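Local structure of SusD homolog (Bacteroides thetaiotaomicron VPI-5482, 3IV0) at residues 61-64 with 65-69; 102-105 with 106-110; 159-162 with 163-166; 254-258 with 259-263; 417-420 with 421-425. The protein probably binds glycans at the outer membrane as a SusD-family lipoprotein, although its own ligand is not known. All coordinates share one frame; numbering follows the deposited sequence.

Contact 1. Residues 61-64 with 65-69; sequences GDKY and VAYLA
The first turn of helix 63-69 joins Lys63 and Tyr64 to Tyr67 and Leu68. Tyr67 N donates to Lys63 O at 3.2 Å. Leu68 N bonds Tyr64 O at 2.9 Å. Just before the helix, Asp62 centres an inverse gamma turn, and its O accepts from Val65 N. A water bridges Asp62 O and Ala66 N.

The Tyr67 ring lies beside Lys63, both side chains pointing the same way. Lys63 O sits 3.4 Å above one face of this ring, toward its rim. Lys63 CB is 3.8 Å from Tyr67 CE2. The ring's OH bonds Thr79 OG1, which ties this turn to helix 73-79. With an alanine in place of Tyr67, Thr79 would probably lose this partner and the lysine chain would be likely to swing more freely.

Tyr64 has CG between its backbone N and carbonyl carbon (chi1 63°). This sets the ring obliquely beside Val65, with Tyr64 CE1 3.9 Å from Val65 CG2. Leu68 CD1 comes to the ring edge. The ring also meets Tyr46 nearly parallel. The arrangement is that of a helix N-terminus led in by an inverse gamma turn.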
loop_
_atom_site.group_PDB
_atom_site.type_symbol
_atom_site.label_atom_id
_atom_site.label_comp_id
_atom_site.label_asym_id
_atom_site.label_seq_id
_atom_site.Cartn_x
_atom_site.Cartn_y
_atom_site.Cartn_z
ATOM N N GLY A 61 26.077 2.995 8.983
ATOM C CA GLY A 61 25.831 4.429 8.797
ATOM C C GLY A 61 24.446 4.808 8.256
ATOM O O GLY A 61 24.005 5.959 8.432
ATOM N N ASP A 62 23.768 3.856 7.598
ATOM C CA ASP A 62 22.367 4.038 7.138
ATOM C C ASP A 62 21.446 3.730 8.310
ATOM O O ASP A 62 20.782 2.671 8.388
ATOM C CB ASP A 62 22.087 3.109 5.955
ATOM C CG ASP A 62 22.921 3.463 4.738
ATOM O OD1 ASP A 62 23.082 4.676 4.462
ATOM O OD2 ASP A 62 23.360 2.550 4.028
ATOM N N LYS A 63 21.425 4.658 9.244
ATOM C CA LYS A 63 20.911 4.401 10.574
ATOM C C LYS A 63 19.413 4.147 10.574
ATOM O O LYS A 63 18.894 3.409 11.412
ATOM C CB LYS A 63 21.237 5.584 11.473
ATOM C CG LYS A 63 22.720 5.661 11.801
ATOM C CD LYS A 63 23.004 6.865 12.678
ATOM C CE LYS A 63 24.460 6.827 13.127
ATOM N NZ LYS A 63 24.884 8.069 13.820
ATOM N N TYR A 64 18.712 4.717 9.602
ATOM C CA TYR A 64 17.257 4.593 9.526
ATOM C C TYR A 64 16.798 3.152 9.342
ATOM O O TYR A 64 15.701 2.810 9.794
ATOM C CB TYR A 64 16.680 5.480 8.426
ATOM C CG TYR A 64 17.116 5.165 7.029
ATOM C CD1 TYR A 64 16.421 4.279 6.244
ATOM C CD2 TYR A 64 18.230 5.797 6.476
ATOM C CE1 TYR A 64 16.808 3.994 4.953
ATOM C CE2 TYR A 64 18.640 5.507 5.179
ATOM C CZ TYR A 64 17.913 4.609 4.421
ATOM O OH TYR A 64 18.279 4.356 3.131
ATOM N N VAL A 65 17.637 2.284 8.765
ATOM C CA VAL A 65 17.246 0.898 8.591
ATOM C C VAL A 65 16.981 0.236 9.940
ATOM O O VAL A 65 15.938 -0.365 10.149
ATOM C CB VAL A 65 18.282 0.090 7.797
ATOM C CG1 VAL A 65 17.876 -1.386 7.768
ATOM C CG2 VAL A 65 18.398 0.687 6.383
ATOM N N ALA A 66 17.960 0.280 10.836
ATOM C CA ALA A 66 17.766 -0.257 12.190
ATOM C C ALA A 66 16.668 0.452 12.944
ATOM O O ALA A 66 15.911 -0.184 13.652
ATOM C CB ALA A 66 19.087 -0.220 13.025
ATOM N N TYR A 67 16.595 1.780 12.868
ATOM C CA TYR A 67 15.509 2.458 13.553
ATOM C C TYR A 67 14.149 1.914 13.115
ATOM O O TYR A 67 13.272 1.625 13.957
ATOM C CB TYR A 67 15.569 3.954 13.323
ATOM C CG TYR A 67 16.809 4.651 13.855
ATOM C CD1 TYR A 67 17.490 4.214 14.989
ATOM C CD2 TYR A 67 17.257 5.802 13.242
ATOM C CE1 TYR A 67 18.610 4.911 15.455
ATOM C CE2 TYR A 67 18.341 6.490 13.705
ATOM C CZ TYR A 67 19.012 6.041 14.799
ATOM O OH TYR A 67 20.096 6.774 15.230
ATOM N N LEU A 68 13.939 1.758 11.818
ATOM C CA LEU A 68 12.678 1.190 11.341
ATOM C C LEU A 68 12.483 -0.223 11.821
ATOM O O LEU A 68 11.413 -0.565 12.348
ATOM C CB LEU A 68 12.606 1.270 9.815
ATOM C CG LEU A 68 12.395 2.691 9.320
ATOM C CD1 LEU A 68 12.747 2.781 7.854
ATOM C CD2 LEU A 68 10.957 3.180 9.585
ATOM N N ALA A 69 13.516 -1.044 11.683
ATOM C CA ALA A 69 13.444 -2.442 12.100
ATOM C C ALA A 69 13.022 -2.593 13.547
ATOM O O ALA A 69 12.313 -3.534 13.899
ATOM C CB ALA A 69 14.810 -3.129 11.902
HETATM O O HOH W 1 20.862 0.614 10.238
#

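Contact 2. Residues 102-105 with 106-110; sequences ANIL and LAEID
Leu105 O takes two backbone bonds, from Ile109 N at 2.9 Å and from Glu108 N at 3.2 Å. This lies near the C-terminal end of helix 93-108, where the chain passes into a 3-10 segment at 109-110. Both donors reach the oxygen from the same face of its plane. Ile109 N is tilted 21° from that plane, whereas Glu108 N stands well above it. Glu108 N also makes a weak bond to Ile104 O. Earlier in the turn the bonds are regular: Leu106 N to Ala102 O and Ala107 N to Asn103 O, both 3.0 Å.

The carboxylate of Glu108 forms a salt bridge with Lys111 through OE1. Glu108 CG lies 4.0 Å from Ile104 CG2, and the bend beyond it at chi2 (-62°) turns the carboxylate.

Leu106 folds back along the helix, and its CG is 3.3 Å from Ala102 O. Leu106 also touches Arg131 of helix 117-142. Leu105 and Ile109 point the same way, toward helix 19-39, where they touch Phe25, Leu26 and Ala22. With Leu105 CG anti to the backbone N (chi1 -179°), the branch methyl CD2 comes 3.9 Å from Ile109 CD1.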
loop_
_atom_site.group_PDB
_atom_site.type_symbol
_atom_site.label_atom_id
_atom_site.label_comp_id
_atom_site.label_asym_id
_atom_site.label_seq_id
_atom_site.Cartn_x
_atom_site.Cartn_y
_atom_site.Cartn_z
ATOM N N ALA A 102 -8.919 17.496 -3.994
ATOM C CA ALA A 102 -10.127 16.706 -4.202
ATOM C C ALA A 102 -11.345 17.480 -3.738
ATOM O O ALA A 102 -12.365 17.489 -4.414
ATOM C CB ALA A 102 -10.043 15.322 -3.475
ATOM N N ASN A 103 -11.254 18.074 -2.558
ATOM C CA ASN A 103 -12.365 18.872 -2.040
ATOM C C ASN A 103 -12.737 19.993 -3.005
ATOM O O ASN A 103 -13.930 20.253 -3.245
ATOM C CB ASN A 103 -12.024 19.433 -0.658
ATOM C CG ASN A 103 -11.926 18.356 0.432
ATOM O OD1 ASN A 103 -12.440 17.253 0.280
ATOM N ND2 ASN A 103 -11.309 18.702 1.538
ATOM N N ILE A 104 -11.730 20.664 -3.554
ATOM C CA ILE A 104 -11.957 21.724 -4.526
ATOM C C ILE A 104 -12.633 21.200 -5.767
ATOM O O ILE A 104 -13.629 21.754 -6.219
ATOM C CB ILE A 104 -10.660 22.464 -4.863
ATOM C CG1 ILE A 104 -10.187 23.284 -3.660
ATOM C CG2 ILE A 104 -10.847 23.348 -6.129
ATOM C CD1 ILE A 104 -8.773 23.724 -3.703
ATOM N N LEU A 105 -12.105 20.147 -6.364
ATOM C CA LEU A 105 -12.734 19.601 -7.569
ATOM C C LEU A 105 -14.193 19.265 -7.292
ATOM O O LEU A 105 -15.092 19.562 -8.102
ATOM C CB LEU A 105 -11.958 18.366 -8.079
ATOM C CG LEU A 105 -12.509 17.717 -9.357
ATOM C CD1 LEU A 105 -11.432 16.993 -10.174
ATOM C CD2 LEU A 105 -13.609 16.723 -9.070
ATOM N N LEU A 106 -14.471 18.633 -6.168
ATOM C CA LEU A 106 -15.837 18.208 -5.897
ATOM C C LEU A 106 -16.762 19.438 -5.739
ATOM O O LEU A 106 -17.933 19.386 -6.129
ATOM C CB LEU A 106 -15.894 17.281 -4.674
ATOM C CG LEU A 106 -15.239 15.923 -4.930
ATOM C CD1 LEU A 106 -14.956 15.228 -3.593
ATOM C CD2 LEU A 106 -16.129 15.079 -5.844
ATOM N N ALA A 107 -16.237 20.520 -5.190
ATOM C CA ALA A 107 -17.013 21.752 -4.967
ATOM C C ALA A 107 -17.193 22.563 -6.239
ATOM O O ALA A 107 -18.164 23.373 -6.322
ATOM C CB ALA A 107 -16.310 22.594 -3.920
ATOM N N GLU A 108 -16.287 22.448 -7.208
ATOM C CA GLU A 108 -16.264 23.378 -8.345
ATOM C C GLU A 108 -16.591 22.760 -9.690
ATOM O O GLU A 108 -16.964 23.489 -10.615
ATOM C CB GLU A 108 -14.908 24.060 -8.442
ATOM C CG GLU A 108 -14.428 24.833 -7.228
ATOM C CD GLU A 108 -15.322 26.004 -6.866
ATOM O OE1 GLU A 108 -16.055 26.482 -7.750
ATOM O OE2 GLU A 108 -15.321 26.409 -5.695
ATOM N N ILE A 109 -16.417 21.459 -9.866
ATOM C CA ILE A 109 -16.504 20.859 -11.200
ATOM C C ILE A 109 -17.901 21.008 -11.875
ATOM O O ILE A 109 -17.984 21.021 -13.104
ATOM C CB ILE A 109 -16.043 19.352 -11.211
ATOM C CG1 ILE A 109 -15.734 18.912 -12.650
ATOM C CG2 ILE A 109 -17.072 18.421 -10.521
ATOM C CD1 ILE A 109 -14.931 17.592 -12.686
ATOM N N ASP A 110 -18.963 21.111 -11.087
ATOM C CA ASP A 110 -20.317 21.306 -11.655
ATOM C C ASP A 110 -20.426 22.637 -12.391
ATOM O O ASP A 110 -21.334 22.809 -13.221
ATOM C CB ASP A 110 -21.395 21.257 -10.561
ATOM C CG ASP A 110 -21.673 19.864 -10.063
ATOM O OD1 ASP A 110 -21.392 18.925 -10.808
ATOM O OD2 ASP A 110 -22.195 19.710 -8.925
#

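Contact 3. Residues 159-162 with 163-166; sequences RTNM and VIVL
Residues 159-160 form a weakly bonded strand, and the chain then turns at Asn161 into helix 162-167. Val165 N donates to Asn161 O at 3.1 Å. Leu166 N donates to Met162 O at 3.0 Å. These are the first i to i+4 bonds of the helix.

Asn161 is the N-cap. Its CG stands opposite the backbone N across CA-CB (chi1 -176°), and the amide swings forward beside Val163. OD1 then accepts from Val163 N at 2.9 Å, with the donor 36° above the amide plane. The same OD1 rests 3.4 Å from Val163 CB. Asn161 CB meets Ile164 CD1 at 4.0 Å.

Thr160 turns its methyl to the helix. CG2 lies 3.9 Å from Val165 CG2 and also touches Ile164 CB, so it rests against two successive residues. Thr160 crosses Ile164 at about a right angle.

Met162 is a selenomethionine. Its chain bends at chi3, and CE comes 4.3 Å from Leu166 CD1. Around these two lie Val139 and Phe136 of helix 117-142 and Phe219 and Leu216 of helix 202-219. Asp144 OD1 accepts from Met162 N. The first-turn N-H groups of Met162 and Val163 are thus both satisfied by side-chain oxygens, while apolar groups seat the helix against its neighbours.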
loop_
_atom_site.group_PDB
_atom_site.type_symbol
_atom_site.label_atom_id
_atom_site.label_comp_id
_atom_site.label_asym_id
_atom_site.label_seq_id
_atom_site.Cartn_x
_atom_site.Cartn_y
_atom_site.Cartn_z
ATOM N N ARG A 159 -7.539 16.743 15.531
ATOM C CA ARG A 159 -7.474 15.383 14.982
ATOM C C ARG A 159 -8.793 14.712 15.276
ATOM O O ARG A 159 -9.293 14.783 16.404
ATOM C CB ARG A 159 -6.308 14.629 15.608
ATOM C CG ARG A 159 -4.959 15.201 15.247
ATOM C CD ARG A 159 -3.841 14.606 16.034
ATOM N NE ARG A 159 -3.629 13.203 15.663
ATOM C CZ ARG A 159 -2.888 12.345 16.327
ATOM N NH1 ARG A 159 -2.236 12.687 17.429
ATOM N NH2 ARG A 159 -2.816 11.109 15.890
ATOM N N THR A 160 -9.375 14.102 14.261
ATOM C CA THR A 160 -10.607 13.319 14.392
ATOM C C THR A 160 -10.303 11.843 14.633
ATOM O O THR A 160 -9.356 11.285 14.073
ATOM C CB THR A 160 -11.432 13.439 13.130
ATOM O OG1 THR A 160 -11.857 14.809 12.996
ATOM C CG2 THR A 160 -12.648 12.600 13.177
ATOM N N ASN A 161 -11.059 11.227 15.522
ATOM C CA ASN A 161 -10.996 9.802 15.797
ATOM C C ASN A 161 -10.860 9.019 14.505
ATOM O O ASN A 161 -11.682 9.128 13.613
ATOM C CB ASN A 161 -12.293 9.403 16.515
ATOM C CG ASN A 161 -12.364 7.960 16.956
ATOM O OD1 ASN A 161 -11.704 7.054 16.446
ATOM N ND2 ASN A 161 -13.198 7.733 17.969
HETATM N N MSE A 162 -9.835 8.191 14.438
HETATM C CA MSE A 162 -9.518 7.419 13.241
HETATM C C MSE A 162 -10.653 6.490 12.849
HETATM O O MSE A 162 -10.836 6.256 11.670
HETATM C CB MSE A 162 -8.208 6.611 13.433
HETATM C CG MSE A 162 -8.200 5.639 14.609
HETATM SE SE MSE A 162 -6.645 4.610 14.799
HETATM C CE MSE A 162 -6.800 3.527 13.232
ATOM N N VAL A 163 -11.412 5.976 13.817
ATOM C CA VAL A 163 -12.567 5.142 13.471
ATOM C C VAL A 163 -13.600 5.927 12.688
ATOM O O VAL A 163 -14.124 5.455 11.716
ATOM C CB VAL A 163 -13.177 4.525 14.744
ATOM C CG1 VAL A 163 -14.497 3.876 14.477
ATOM C CG2 VAL A 163 -12.192 3.523 15.356
ATOM N N ILE A 164 -13.836 7.176 13.086
ATOM C CA ILE A 164 -14.753 8.037 12.353
ATOM C C ILE A 164 -14.265 8.336 10.958
ATOM O O ILE A 164 -15.031 8.296 9.991
ATOM C CB ILE A 164 -15.033 9.364 13.099
ATOM C CG1 ILE A 164 -15.742 9.069 14.412
ATOM C CG2 ILE A 164 -15.849 10.287 12.207
ATOM C CD1 ILE A 164 -15.956 10.339 15.312
ATOM N N VAL A 165 -12.964 8.643 10.835
ATOM C CA VAL A 165 -12.396 8.920 9.519
ATOM C C VAL A 165 -12.615 7.710 8.611
ATOM O O VAL A 165 -13.075 7.839 7.496
ATOM C CB VAL A 165 -10.889 9.279 9.621
ATOM C CG1 VAL A 165 -10.287 9.510 8.239
ATOM C CG2 VAL A 165 -10.719 10.553 10.461
ATOM N N LEU A 166 -12.253 6.534 9.097
ATOM C CA LEU A 166 -12.371 5.323 8.273
ATOM C C LEU A 166 -13.820 5.041 7.887
ATOM O O LEU A 166 -14.125 4.733 6.735
ATOM C CB LEU A 166 -11.761 4.139 9.005
ATOM C CG LEU A 166 -10.257 4.205 9.248
ATOM C CD1 LEU A 166 -9.827 3.105 10.214
ATOM C CD2 LEU A 166 -9.493 4.060 7.927
#

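Contact 4. Residues 254-258 with 259-263; sequences SVIFA and GGSDE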
loop_
_atom_site.group_PDB
_atom_site.type_symbol
_atom_site.label_atom_id
_atom_site.label_comp_id
_atom_site.label_asym_id
_atom_site.label_seq_id
_atom_site.Cartn_x
_atom_site.Cartn_y
_atom_site.Cartn_z
ATOM N N SER A 254 7.401 -9.993 -13.906
ATOM C CA SER A 254 7.883 -8.665 -14.273
ATOM C C SER A 254 6.788 -7.853 -14.950
ATOM O O SER A 254 6.799 -6.620 -14.882
ATOM C CB SER A 254 9.102 -8.766 -15.175
ATOM O OG SER A 254 8.781 -9.218 -16.465
ATOM N N VAL A 255 5.850 -8.521 -15.607
ATOM C CA VAL A 255 4.732 -7.839 -16.266
ATOM C C VAL A 255 3.740 -7.272 -15.228
ATOM O O VAL A 255 3.234 -6.169 -15.357
ATOM C CB VAL A 255 4.002 -8.793 -17.218
ATOM C CG1 VAL A 255 2.782 -8.124 -17.851
ATOM C CG2 VAL A 255 4.957 -9.327 -18.302
ATOM N N ILE A 256 3.520 -8.008 -14.144
ATOM C CA ILE A 256 2.750 -7.473 -13.014
ATOM C C ILE A 256 3.388 -6.203 -12.491
ATOM O O ILE A 256 2.752 -5.151 -12.358
ATOM C CB ILE A 256 2.613 -8.462 -11.843
ATOM C CG1 ILE A 256 2.042 -9.804 -12.287
ATOM C CG2 ILE A 256 1.770 -7.811 -10.724
ATOM C CD1 ILE A 256 2.082 -10.908 -11.192
ATOM N N PHE A 257 4.684 -6.278 -12.200
ATOM C CA PHE A 257 5.362 -5.180 -11.538
ATOM C C PHE A 257 5.784 -4.021 -12.421
ATOM O O PHE A 257 6.076 -2.925 -11.914
ATOM C CB PHE A 257 6.452 -5.716 -10.598
ATOM C CG PHE A 257 5.888 -6.671 -9.601
ATOM C CD1 PHE A 257 4.929 -6.226 -8.687
ATOM C CD2 PHE A 257 6.164 -8.016 -9.654
ATOM C CE1 PHE A 257 4.339 -7.107 -7.808
ATOM C CE2 PHE A 257 5.540 -8.900 -8.762
ATOM C CZ PHE A 257 4.610 -8.421 -7.875
ATOM N N ALA A 258 5.706 -4.189 -13.744
ATOM C CA ALA A 258 5.894 -3.082 -14.657
ATOM C C ALA A 258 4.734 -2.108 -14.522
ATOM O O ALA A 258 4.890 -0.898 -14.750
ATOM C CB ALA A 258 5.952 -3.586 -16.087
ATOM N N GLY A 259 3.566 -2.646 -14.179
ATOM C CA GLY A 259 2.354 -1.852 -14.107
ATOM C C GLY A 259 1.504 -2.015 -15.327
ATOM O O GLY A 259 2.001 -2.397 -16.402
ATOM N N GLY A 260 0.220 -1.713 -15.167
ATOM C CA GLY A 260 -0.713 -1.799 -16.257
ATOM C C GLY A 260 -1.140 -3.204 -16.641
ATOM O O GLY A 260 -1.788 -3.391 -17.674
ATOM N N SER A 261 -0.865 -4.195 -15.807
ATOM C CA SER A 261 -1.268 -5.562 -16.085
ATOM C C SER A 261 -2.707 -5.827 -15.682
ATOM O O SER A 261 -3.323 -5.053 -14.950
ATOM C CB SER A 261 -0.383 -6.585 -15.347
ATOM O OG SER A 261 -0.824 -6.743 -13.995
ATOM N N ASP A 262 -3.220 -6.981 -16.091
ATOM C CA ASP A 262 -4.589 -7.359 -15.739
ATOM C C ASP A 262 -4.738 -7.790 -14.271
ATOM O O ASP A 262 -5.830 -8.117 -13.842
ATOM C CB ASP A 262 -5.080 -8.536 -16.593
ATOM C CG ASP A 262 -5.438 -8.138 -18.027
ATOM O OD1 ASP A 262 -5.288 -6.966 -18.399
ATOM O OD2 ASP A 262 -5.915 -9.027 -18.759
ATOM N N GLU A 263 -3.641 -7.818 -13.511
ATOM C CA GLU A 263 -3.689 -8.166 -12.113
ATOM C C GLU A 263 -3.744 -6.906 -11.246
ATOM O O GLU A 263 -4.136 -6.973 -10.072
ATOM C CB GLU A 263 -2.478 -9.037 -11.750
ATOM C CG GLU A 263 -2.568 -9.604 -10.381
ATOM C CD GLU A 263 -1.627 -10.727 -10.063
ATOM O OE1 GLU A 263 -1.228 -11.462 -10.983
ATOM O OE2 GLU A 263 -1.385 -10.926 -8.837
HETATM O O HOH W 2 2.544 -4.791 -17.557
HETATM O O HOH W 3 0.143 -4.440 -13.037
#
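Ser261 CB lies 3.6 Å from Val255 O and close to Ile256 CA, so the serine leans back on the end of helix 253-258. Its OG stands between the backbone N and the carbonyl carbon (chi1 82°) and sits 3.8 Å from Ile256 CA. OG accepts from Glu263 N at 3.1 Å, which makes an ST turn. The same OG donates to a water at 2.7 Å. That water also accepts from Ser261 N and donates to Ile256 O, so it links the helix end to the loop. Were Ser261 an alanine, OG would be gone; Glu263 N would probably lack its acceptor, and the water joining loop and helix would be likely to be held less firmly.

This is the C-terminal end of helix 253-258, left through a glycine with positive phi. Gly259 departs from helical angles at phi 100°, where a CB would clash with Ala258 O. Its N still donates to Ile256 O at 3.2 Å, from above the carbonyl plane. A second water donates to both Val255 O and Gly259 O.

Farther along, Glu263 reaches back with an extended chain, and OE1 lies 3.4 Å from Ile256 CD1. The two side chains pass obliquely. Its carboxylate is held by salt bridges, OE2 to Arg366 and OE1 to Arg398, and OE1 also accepts from Leu248 N.

Contact 5. Residues 417-420 with 421-425; sequences WERC and RELIG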
loop_
_atom_site.group_PDB
_atom_site.type_symbol
_atom_site.label_atom_id
_atom_site.label_comp_id
_atom_site.label_asym_id
_atom_site.label_seq_id
_atom_site.Cartn_x
_atom_site.Cartn_y
_atom_site.Cartn_z
ATOM N N TRP A 417 0.277 -15.837 6.338
ATOM C CA TRP A 417 1.631 -16.093 5.869
ATOM C C TRP A 417 1.681 -16.026 4.366
ATOM O O TRP A 417 2.703 -15.613 3.781
ATOM C CB TRP A 417 2.154 -17.442 6.383
ATOM C CG TRP A 417 2.505 -17.415 7.835
ATOM C CD1 TRP A 417 1.868 -18.051 8.835
ATOM C CD2 TRP A 417 3.595 -16.701 8.435
ATOM N NE1 TRP A 417 2.478 -17.782 10.026
ATOM C CE2 TRP A 417 3.541 -16.954 9.813
ATOM C CE3 TRP A 417 4.593 -15.875 7.940
ATOM C CZ2 TRP A 417 4.459 -16.423 10.703
ATOM C CZ3 TRP A 417 5.505 -15.350 8.833
ATOM C CH2 TRP A 417 5.424 -15.623 10.193
ATOM N N GLU A 418 0.588 -16.403 3.711
ATOM C CA GLU A 418 0.535 -16.294 2.272
ATOM C C GLU A 418 0.626 -14.830 1.826
ATOM O O GLU A 418 1.242 -14.524 0.811
ATOM C CB GLU A 418 -0.693 -16.988 1.652
ATOM C CG GLU A 418 -0.602 -17.225 0.150
ATOM C CD GLU A 418 0.462 -18.218 -0.261
ATOM O OE1 GLU A 418 0.992 -18.949 0.613
ATOM O OE2 GLU A 418 0.739 -18.255 -1.470
ATOM N N ARG A 419 -0.072 -13.933 2.509
ATOM C CA ARG A 419 0.063 -12.508 2.191
ATOM C C ARG A 419 1.496 -12.049 2.408
ATOM O O ARG A 419 2.019 -11.249 1.623
ATOM C CB ARG A 419 -0.879 -11.642 3.059
ATOM C CG ARG A 419 -2.345 -11.668 2.583
ATOM C CD ARG A 419 -3.280 -10.682 3.311
ATOM N NE ARG A 419 -2.823 -9.296 3.237
ATOM C CZ ARG A 419 -3.068 -8.462 2.235
ATOM N NH1 ARG A 419 -3.734 -8.862 1.164
ATOM N NH2 ARG A 419 -2.617 -7.220 2.256
ATOM N N CYS A 420 2.187 -12.554 3.427
ATOM C CA CYS A 420 3.570 -12.168 3.635
ATOM C C CYS A 420 4.465 -12.647 2.506
ATOM O O CYS A 420 5.372 -11.939 2.081
ATOM C CB CYS A 420 4.060 -12.702 4.968
ATOM S SG CYS A 420 3.333 -11.950 6.437
ATOM N N ARG A 421 4.233 -13.855 2.008
ATOM C CA ARG A 421 5.014 -14.361 0.871
ATOM C C ARG A 421 4.676 -13.617 -0.406
ATOM O O ARG A 421 5.563 -13.160 -1.144
ATOM C CB ARG A 421 4.712 -15.832 0.619
ATOM C CG ARG A 421 5.340 -16.810 1.609
ATOM C CD ARG A 421 4.978 -18.253 1.229
ATOM N NE ARG A 421 3.669 -18.670 1.678
ATOM C CZ ARG A 421 3.395 -19.100 2.896
ATOM N NH1 ARG A 421 4.356 -19.206 3.795
ATOM N NH2 ARG A 421 2.166 -19.439 3.214
ATOM N N GLU A 422 3.385 -13.504 -0.701
ATOM C CA GLU A 422 2.934 -12.982 -1.977
ATOM C C GLU A 422 3.244 -11.498 -2.156
ATOM O O GLU A 422 3.615 -11.071 -3.252
ATOM C CB GLU A 422 1.438 -13.211 -2.120
ATOM C CG GLU A 422 0.852 -12.757 -3.423
ATOM C CD GLU A 422 1.375 -13.512 -4.611
ATOM O OE1 GLU A 422 1.855 -14.671 -4.475
ATOM O OE2 GLU A 422 1.316 -12.989 -5.744
ATOM N N LEU A 423 3.146 -10.724 -1.074
ATOM C CA LEU A 423 3.209 -9.273 -1.172
ATOM C C LEU A 423 4.479 -8.645 -0.675
ATOM O O LEU A 423 4.586 -7.422 -0.591
ATOM C CB LEU A 423 2.017 -8.651 -0.473
ATOM C CG LEU A 423 0.643 -9.106 -0.954
ATOM C CD1 LEU A 423 -0.494 -8.541 -0.075
ATOM C CD2 LEU A 423 0.359 -8.747 -2.431
ATOM N N ILE A 424 5.504 -9.455 -0.459
ATOM C CA ILE A 424 6.752 -8.917 0.023
ATOM C C ILE A 424 7.249 -7.809 -0.887
ATOM O O ILE A 424 7.299 -7.954 -2.095
ATOM C CB ILE A 424 7.821 -10.053 0.205
ATOM C CG1 ILE A 424 9.053 -9.448 0.899
ATOM C CG2 ILE A 424 8.171 -10.765 -1.123
ATOM C CD1 ILE A 424 10.042 -10.521 1.425
ATOM N N GLY A 425 7.617 -6.689 -0.277
ATOM C CA GLY A 425 8.139 -5.551 -1.028
ATOM C C GLY A 425 7.093 -4.616 -1.608
ATOM O O GLY A 425 7.467 -3.664 -2.280
#
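Three i to i+4 bonds run through the last turn of helix 408-422: Arg421 N to Trp417 O, Glu422 N to Glu418 O at 2.8 Å, and Leu423 N to Arg419 O.

Arg421 reaches back to Glu418 side-on. Its NE and NH2 both donate to Glu418 OE1, each at 2.9 Å, in a salt bridge. The oxygen lies in the guanidinium plane, only 2° out of it. NH2 meets OE1 nearly along the C-O axis, while NE comes from above the carboxylate plane. The two planes are 55° apart. The bend of Arg421 at chi3 (-82°) folds the guanidinium back over the helix, and Trp417 O lies 3.7 Å above the plane of that group, over its centre. Trp417 CB packs 3.7 Å from Arg421 NH2.

This is an i to i+3 Glu-Arg pair on a helix in the SusD family region, and it belongs to a buried charge network. Glu418 OE1 also pairs with Arg396. Its OE2 and Glu422 OE1 share Arg319, which would probably offset the repulsion between the two carboxylates, 4.8 Å apart from Glu418 OE2 to Glu422 OE1.

On another side of the helix, Leu423 CD1 lies over one face of the Arg419 guanidinium, 3.4 Å from Arg419 NH2 and toward the rim. Arg419 NE forms a salt bridge with Asp432. Leu423 is the first residue to leave helical angles. Leu423 CB rests 3.3 Å from Arg419 O.

The five contacts follow one another along the chain without overlap. Contacts 1, 2 and 3 belong to the N-terminal part of the protein, on helix 63-69, helix 93-108, and strand 159-160 with helix 162-167. Contact 5 lies in the C-terminal part, at the end of helix 408-422. Contact 4 closes helix 253-258. The widest separation is between contacts 1 and 2, with centres 41 Å apart. Contacts 2 and 5 lie on opposite sides of the chain's centre. Contacts 4 and 5 come nearest, with closest atoms about 5 Å apart. Arg366 and Arg398 each bind Glu263 and Glu422, so one set of salt bridges joins these two regions of the largely helical fold.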